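Local coordinates for periplasmic binding protein/LacI transcriptional regulator (Shewanella sp. ANA-3, PDB 5OCP) that binds arabinofuranose in both its alpha and beta forms and probably delivers it to the arabinose ABC transporter as the periplasmic receptor component, at residues D274-T277 with Q278-A282; K263-A266 with K267-T271; I91-D94 with D95-L98. All coordinates share one frame; numbering follows the deposited sequence.

Contact 1 (D274-T277 with Q278-A282); sequences DVFT and QETAA
An N-cap marks the junction of strand 275-277 with the helix that follows it, and T277 supplies the cap. Its OG1 accepts a hydrogen bond from E279 N at 3.1 Å, the N-H pointing at the oxygen at 151°. The torsion explains the reach: OG1 sits between the backbone N and the carbonyl carbon of T277 (chi1 76°), which turns the hydroxyl forward over the first turn and leaves CG2 on the far side, anti to the carbonyl carbon. E279 lends a second touch, since its CG lies 3.4 Å from the same OG1 before the extended chain carries the carboxylate away.

The carbonyl of T277 is used as well. T280 N gives it a weak bond of 3.3 Å, and water 1 donates to T277 O at 2.8 Å. The same water lies 2.8 Å from T280 OG1, so hydroxyl and carbonyl, themselves 3.9 Å apart between T280 OG1 and T277 O, are joined through solvent. Strand and helix meet here at a steep angle, 76° between their short axes, and the strand forms the antiparallel edge of the mixed sheet beside strand 239-242, in one lobe of the periplasmic binding protein fold.

F276 stands next to the T280 hydroxyl. Its CD2 is 4.1 Å from T280 OG1, and the oxygen lies at the edge of the ring, near its plane. Beyond the turn, the ring meets F229 edge-to-face and R288 in a cation-pi contact. Q278 extends away from the strand, and its NE2 is hydrogen-bonded to V237 O, whereas A281 CB comes back to within 3.7 Å of T277 O and also packs against helix 226-234.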
loop_
_atom_site.group_PDB
_atom_site.type_symbol
_atom_site.label_atom_id
_atom_site.label_comp_id
_atom_site.label_asym_id
_atom_site.label_seq_id
_atom_site.Cartn_x
_atom_site.Cartn_y
_atom_site.Cartn_z
ATOM N N ASP A 274 2.053 12.954 0.099
ATOM C CA ASP A 274 2.164 13.928 -1.000
ATOM C C ASP A 274 2.661 13.243 -2.294
ATOM O O ASP A 274 3.178 12.145 -2.258
ATOM C CB ASP A 274 3.141 15.050 -0.676
ATOM C CG ASP A 274 2.594 16.063 0.314
ATOM O OD1 ASP A 274 1.354 16.077 0.582
ATOM O OD2 ASP A 274 3.460 16.813 0.862
ATOM N N VAL A 275 2.403 13.926 -3.424
ATOM C CA VAL A 275 2.924 13.528 -4.744
ATOM C C VAL A 275 4.399 13.977 -4.876
ATOM O O VAL A 275 4.704 15.178 -4.669
ATOM C CB VAL A 275 2.116 14.209 -5.835
ATOM C CG1 VAL A 275 2.646 13.805 -7.155
ATOM C CG2 VAL A 275 0.673 13.811 -5.799
ATOM N N PHE A 276 5.259 13.019 -5.233
ATOM C CA PHE A 276 6.657 13.271 -5.504
ATOM C C PHE A 276 6.887 12.985 -6.966
ATOM O O PHE A 276 6.263 12.049 -7.538
ATOM C CB PHE A 276 7.514 12.438 -4.652
ATOM C CG PHE A 276 7.503 12.860 -3.191
ATOM C CD1 PHE A 276 6.491 12.483 -2.349
ATOM C CD2 PHE A 276 8.409 13.718 -2.724
ATOM C CE1 PHE A 276 6.460 12.891 -1.019
ATOM C CE2 PHE A 276 8.411 14.145 -1.374
ATOM C CZ PHE A 276 7.415 13.739 -0.552
ATOM N N THR A 277 7.753 13.793 -7.590
ATOM C CA THR A 277 7.990 13.634 -9.039
ATOM C C THR A 277 9.505 13.725 -9.320
ATOM O O THR A 277 10.328 13.857 -8.425
ATOM C CB THR A 277 7.291 14.743 -9.808
ATOM O OG1 THR A 277 8.037 15.984 -9.675
ATOM C CG2 THR A 277 5.782 14.931 -9.388
ATOM N N GLN A 278 9.845 13.699 -10.588
ATOM C CA GLN A 278 11.267 13.830 -11.008
ATOM C C GLN A 278 11.877 15.136 -10.518
ATOM O O GLN A 278 13.085 15.145 -10.317
ATOM C CB GLN A 278 11.357 13.779 -12.568
ATOM C CG GLN A 278 11.033 12.382 -13.167
ATOM C CD GLN A 278 11.158 12.328 -14.682
ATOM O OE1 GLN A 278 11.523 13.311 -15.309
ATOM N NE2 GLN A 278 10.897 11.204 -15.262
ATOM N N GLU A 279 11.057 16.147 -10.330
ATOM C CA GLU A 279 11.518 17.529 -9.939
ATOM C C GLU A 279 12.331 17.503 -8.664
ATOM O O GLU A 279 13.383 18.169 -8.581
ATOM C CB GLU A 279 10.364 18.509 -9.834
ATOM C CG GLU A 279 9.602 18.580 -11.179
ATOM C CD GLU A 279 8.839 19.867 -11.424
ATOM O OE1 GLU A 279 8.293 20.000 -12.571
ATOM O OE2 GLU A 279 8.807 20.700 -10.479
ATOM N N THR A 280 11.962 16.665 -7.698
ATOM C CA THR A 280 12.724 16.589 -6.494
ATOM C C THR A 280 13.348 15.274 -6.295
ATOM O O THR A 280 13.952 15.016 -5.228
ATOM C CB THR A 280 11.904 16.959 -5.246
ATOM O OG1 THR A 280 10.830 16.022 -5.160
ATOM C CG2 THR A 280 11.446 18.384 -5.269
ATOM N N ALA A 281 13.375 14.422 -7.315
ATOM C CA ALA A 281 13.860 13.069 -7.078
ATOM C C ALA A 281 15.343 12.930 -6.685
ATOM O O ALA A 281 15.672 12.044 -5.879
ATOM C CB ALA A 281 13.555 12.158 -8.248
ATOM N N ALA A 282 16.244 13.710 -7.318
ATOM C CA ALA A 282 17.634 13.643 -6.936
ATOM C C ALA A 282 17.821 13.981 -5.446
ATOM O O ALA A 282 18.509 13.224 -4.716
ATOM C CB ALA A 282 18.505 14.492 -7.863
HETATM O O HOH W 1 10.759 13.317 -5.718
#

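Contact 2 (K263-A266 with K267-T271)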
loop_
_atom_site.group_PDB
_atom_site.type_symbol
_atom_site.label_atom_id
_atom_site.label_comp_id
_atom_site.label_asym_id
_atom_site.label_seq_id
_atom_site.Cartn_x
_atom_site.Cartn_y
_atom_site.Cartn_z
ATOM N N LYS A 263 -11.386 6.351 27.464
ATOM C CA LYS A 263 -12.633 5.929 26.805
ATOM C C LYS A 263 -12.862 6.520 25.382
ATOM O O LYS A 263 -13.298 5.791 24.489
ATOM C CB LYS A 263 -13.829 6.158 27.749
ATOM C CG LYS A 263 -14.012 5.013 28.751
ATOM C CD LYS A 263 -14.270 3.696 28.008
ATOM C CE LYS A 263 -15.253 2.763 28.700
ATOM N NZ LYS A 263 -14.605 2.002 29.799
ATOM N N ASP A 264 -12.520 7.794 25.173
ATOM C CA ASP A 264 -12.814 8.516 23.899
ATOM C C ASP A 264 -11.774 8.257 22.777
ATOM O O ASP A 264 -10.642 8.763 22.836
ATOM C CB ASP A 264 -12.945 10.031 24.153
ATOM C CG ASP A 264 -13.082 10.857 22.843
ATOM O OD1 ASP A 264 -13.903 10.491 21.951
ATOM O OD2 ASP A 264 -12.346 11.866 22.728
ATOM N N GLN A 265 -12.172 7.467 21.783
ATOM C CA GLN A 265 -11.286 7.037 20.689
ATOM C C GLN A 265 -12.008 7.002 19.349
ATOM O O GLN A 265 -12.921 6.223 19.154
ATOM C CB GLN A 265 -10.747 5.636 20.961
ATOM C CG GLN A 265 -9.855 5.089 19.875
ATOM C CD GLN A 265 -8.560 5.841 19.702
ATOM O OE1 GLN A 265 -7.726 5.924 20.625
ATOM N NE2 GLN A 265 -8.340 6.371 18.480
ATOM N N ALA A 266 -11.554 7.829 18.425
ATOM C CA ALA A 266 -12.095 7.803 17.084
ATOM C C ALA A 266 -11.799 6.487 16.413
ATOM O O ALA A 266 -10.756 5.911 16.678
ATOM C CB ALA A 266 -11.510 8.920 16.264
ATOM N N LYS A 267 -12.665 6.110 15.485
ATOM C CA LYS A 267 -12.631 4.831 14.798
ATOM C C LYS A 267 -11.726 4.842 13.590
ATOM O O LYS A 267 -11.314 3.776 13.126
ATOM C CB LYS A 267 -14.023 4.360 14.381
ATOM C CG LYS A 267 -14.896 4.099 15.605
ATOM C CD LYS A 267 -14.429 2.858 16.300
ATOM C CE LYS A 267 -15.427 2.395 17.353
ATOM N NZ LYS A 267 -14.904 1.221 18.135
ATOM N N LEU A 268 -11.382 6.013 13.109
ATOM C CA LEU A 268 -10.368 6.165 12.014
ATOM C C LEU A 268 -9.494 7.324 12.239
ATOM O O LEU A 268 -10.018 8.428 12.503
ATOM C CB LEU A 268 -11.125 6.354 10.647
ATOM C CG LEU A 268 -10.259 6.613 9.414
ATOM C CD1 LEU A 268 -9.346 5.410 9.145
ATOM C CD2 LEU A 268 -11.159 6.864 8.193
ATOM N N ILE A 269 -8.148 7.132 12.169
ATOM C CA ILE A 269 -7.157 8.154 12.343
ATOM C C ILE A 269 -6.347 8.057 11.004
ATOM O O ILE A 269 -5.802 6.976 10.660
ATOM C CB ILE A 269 -6.206 7.796 13.484
ATOM C CG1 ILE A 269 -6.941 7.622 14.825
ATOM C CG2 ILE A 269 -5.098 8.768 13.533
ATOM C CD1 ILE A 269 -7.672 8.825 15.206
ATOM N N SER A 270 -6.326 9.125 10.227
ATOM C CA SER A 270 -5.798 9.025 8.895
ATOM C C SER A 270 -4.976 10.233 8.495
ATOM O O SER A 270 -5.384 11.351 8.735
ATOM C CB SER A 270 -6.985 8.829 7.968
ATOM O OG SER A 270 -6.604 8.728 6.590
ATOM N N THR A 271 -3.880 9.994 7.732
ATOM C CA THR A 271 -3.110 11.065 7.109
ATOM C C THR A 271 -2.593 10.465 5.792
ATOM O O THR A 271 -2.283 9.256 5.796
ATOM C CB THR A 271 -1.865 11.490 7.936
ATOM O OG1 THR A 271 -2.304 12.080 9.169
ATOM C CG2 THR A 271 -1.033 12.509 7.237
HETATM O O HOH W 2 -12.955 2.940 19.753
#
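I269 reaches back along the chain with its CD1, which rests against A266 CB at 4.0 Å and against Q265 NE2 at 4.1 Å. Its CG1 is anti to the carbonyl carbon (chi1 -60°), and the turn at chi2 (-58°) folds CD1 back toward A266. Q265 crosses it at about a right angle, its amide nitrogen near both CG1 and CD1, a van der Waals approach of a polar group to a methyl and a methylene.

What steadies that amide is a bond to the very next residue. Q265 NE2 donates to A266 O at 3.0 Å and nearly straight, 165°, meeting the oxygen in the carbonyl plane on a lone pair, while the acceptor lies almost within the plane of the glutamine amide. The kink at chi2 of Q265 swings the group round to that carbonyl. A266 O has a second donor in the hydroxyl of T101, so two bonds grip this one oxygen.

The K267 chain, bent at chi2, doubles back beside the residues before it, so that NZ shares water 2 with Q265 O. The water accepts from K267 NZ at 3.1 Å and donates weakly to Q265 O at 3.3 Å, while the ammonium group also bonds to the carbonyl of F99 and makes a cation-pi contact with the F99 ring. Backbone hydrogen bonds pair both K267 and I269 with R102, and I269 also with A104, setting the chain beside strand 101-104. This is how a loop after helix 248-259 enters strand 268-270, the parallel edge strand of one sheet of the two-lobed periplasmic binding protein fold.

Contact 3 (I91-D94 with D95-L98)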
loop_
_atom_site.group_PDB
_atom_site.type_symbol
_atom_site.label_atom_id
_atom_site.label_comp_id
_atom_site.label_asym_id
_atom_site.label_seq_id
_atom_site.Cartn_x
_atom_site.Cartn_y
_atom_site.Cartn_z
ATOM N N ILE A 91 -11.455 -3.441 6.827
ATOM C CA ILE A 91 -12.350 -4.589 6.967
ATOM C C ILE A 91 -13.784 -4.080 6.746
ATOM O O ILE A 91 -14.048 -2.889 6.931
ATOM C CB ILE A 91 -12.190 -5.252 8.344
ATOM C CG1 ILE A 91 -12.638 -4.317 9.450
ATOM C CG2 ILE A 91 -10.758 -5.757 8.557
ATOM C CD1 ILE A 91 -12.649 -4.925 10.857
ATOM N N LYS A 92 -14.644 -4.921 6.229
ATOM C CA LYS A 92 -16.081 -4.600 6.186
ATOM C C LYS A 92 -16.782 -5.342 7.301
ATOM O O LYS A 92 -16.881 -6.568 7.251
ATOM C CB LYS A 92 -16.677 -4.952 4.817
ATOM C CG LYS A 92 -16.187 -4.067 3.689
ATOM C CD LYS A 92 -16.449 -2.580 3.815
ATOM C CE LYS A 92 -15.831 -1.802 2.660
ATOM N NZ LYS A 92 -16.536 -1.982 1.350
ATOM N N VAL A 93 -17.190 -4.642 8.333
ATOM C CA VAL A 93 -17.963 -5.250 9.384
ATOM C C VAL A 93 -19.159 -4.371 9.685
ATOM O O VAL A 93 -19.149 -3.222 9.421
ATOM C CB VAL A 93 -17.183 -5.519 10.667
ATOM C CG1 VAL A 93 -16.158 -6.581 10.436
ATOM C CG2 VAL A 93 -16.556 -4.286 11.212
ATOM N N ASP A 94 -20.198 -4.966 10.264
ATOM C CA ASP A 94 -21.425 -4.234 10.574
ATOM C C ASP A 94 -21.479 -3.631 11.980
ATOM O O ASP A 94 -22.445 -2.952 12.326
ATOM C CB ASP A 94 -22.646 -5.131 10.350
ATOM C CG ASP A 94 -22.627 -6.370 11.222
ATOM O OD1 ASP A 94 -21.666 -6.535 12.003
ATOM O OD2 ASP A 94 -23.573 -7.181 11.126
ATOM N N ASP A 95 -20.450 -3.874 12.786
ATOM C CA ASP A 95 -20.422 -3.351 14.112
ATOM C C ASP A 95 -19.070 -2.862 14.424
ATOM O O ASP A 95 -18.196 -3.589 14.657
ATOM C CB ASP A 95 -20.811 -4.499 15.037
ATOM C CG ASP A 95 -20.771 -4.151 16.483
ATOM O OD1 ASP A 95 -20.470 -3.043 16.848
ATOM O OD2 ASP A 95 -21.078 -5.033 17.272
ATOM N N ASP A 96 -18.940 -1.541 14.564
ATOM C CA ASP A 96 -17.659 -0.944 14.818
ATOM C C ASP A 96 -17.078 -1.116 16.237
ATOM O O ASP A 96 -16.000 -0.691 16.500
ATOM C CB ASP A 96 -17.628 0.492 14.304
ATOM C CG ASP A 96 -17.765 0.579 12.759
ATOM O OD1 ASP A 96 -17.674 -0.410 12.041
ATOM O OD2 ASP A 96 -17.993 1.675 12.245
ATOM N N SER A 97 -17.837 -1.746 17.148
ATOM C CA SER A 97 -17.330 -2.081 18.425
ATOM C C SER A 97 -16.432 -3.305 18.304
ATOM O O SER A 97 -15.817 -3.660 19.251
ATOM C CB SER A 97 -18.433 -2.360 19.421
ATOM O OG SER A 97 -19.065 -3.546 19.126
ATOM N N LEU A 98 -16.374 -3.928 17.135
ATOM C CA LEU A 98 -15.447 -5.080 16.943
ATOM C C LEU A 98 -13.941 -4.699 16.762
ATOM O O LEU A 98 -13.091 -5.608 16.650
ATOM C CB LEU A 98 -15.940 -5.931 15.836
ATOM C CG LEU A 98 -17.209 -6.721 16.067
ATOM C CD1 LEU A 98 -17.656 -7.245 14.738
ATOM C CD2 LEU A 98 -17.008 -7.847 17.055
HETATM O O HOH W 3 -20.017 -0.965 9.935
#
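With chi1 of V93 at -68°, CG2 falls between the backbone N and the carbonyl carbon and faces the turn ahead, where it comes within 3.9 Å of D95 O and 4.1 Å of D96 OD1. D96 turns its CG anti to its own carbonyl carbon (chi1 -65°), and this brings the carboxylate back across the valine. The two side chains pass at a slant, and a water completes the approach: water 3 donates to V93 O at 2.5 Å, a short distance, and to D96 OD1 at 3.2 Å, bridging two acceptors, a carbonyl and a carboxylate, by giving a proton to each.

Beside this bridge runs an Asx turn. D95 OD1 accepts from S97 N at 3.0 Å and from S97 OG at 2.7 Å, both donors arriving on the same face, above the carboxylate plane. The double grip fixes the D95 side chain over the bend, and L98 N closes the turn on D95 O. All of this lies in the surface loop between strands 84-87 and 101-104, one lobe's link between neighbouring parallel strands.

The L98 side chain is directed toward V93, its CD1 4.4 Å from V93 CB, and also packs on L74, K75 and K78 of helix 71-79. K78 also bonds to the carbonyl of S97, while D94 has a long, weak ion pair with K71.

How the contacts relate
Along the chain the three contacts come in series, none enclosing or crossing another. Contact 3 comes first, closing a turn within the loop between strands 84-87 and 101-104. Much later, contact 2 brings the chain out of its loop into strand 268-270, the partner of 101-104 at the edge of the same parallel sheet, so both belong to one lobe, about 14 Å apart between centres. They touch through K267 NZ, which probably bonds to D96 O at 2.7 Å. Contact 1 follows after only two more residues, yet its centre is about 31 Å away, because the chain has crossed to the edge strand of the mixed sheet in the other lobe, from which helix 278-296 leads on.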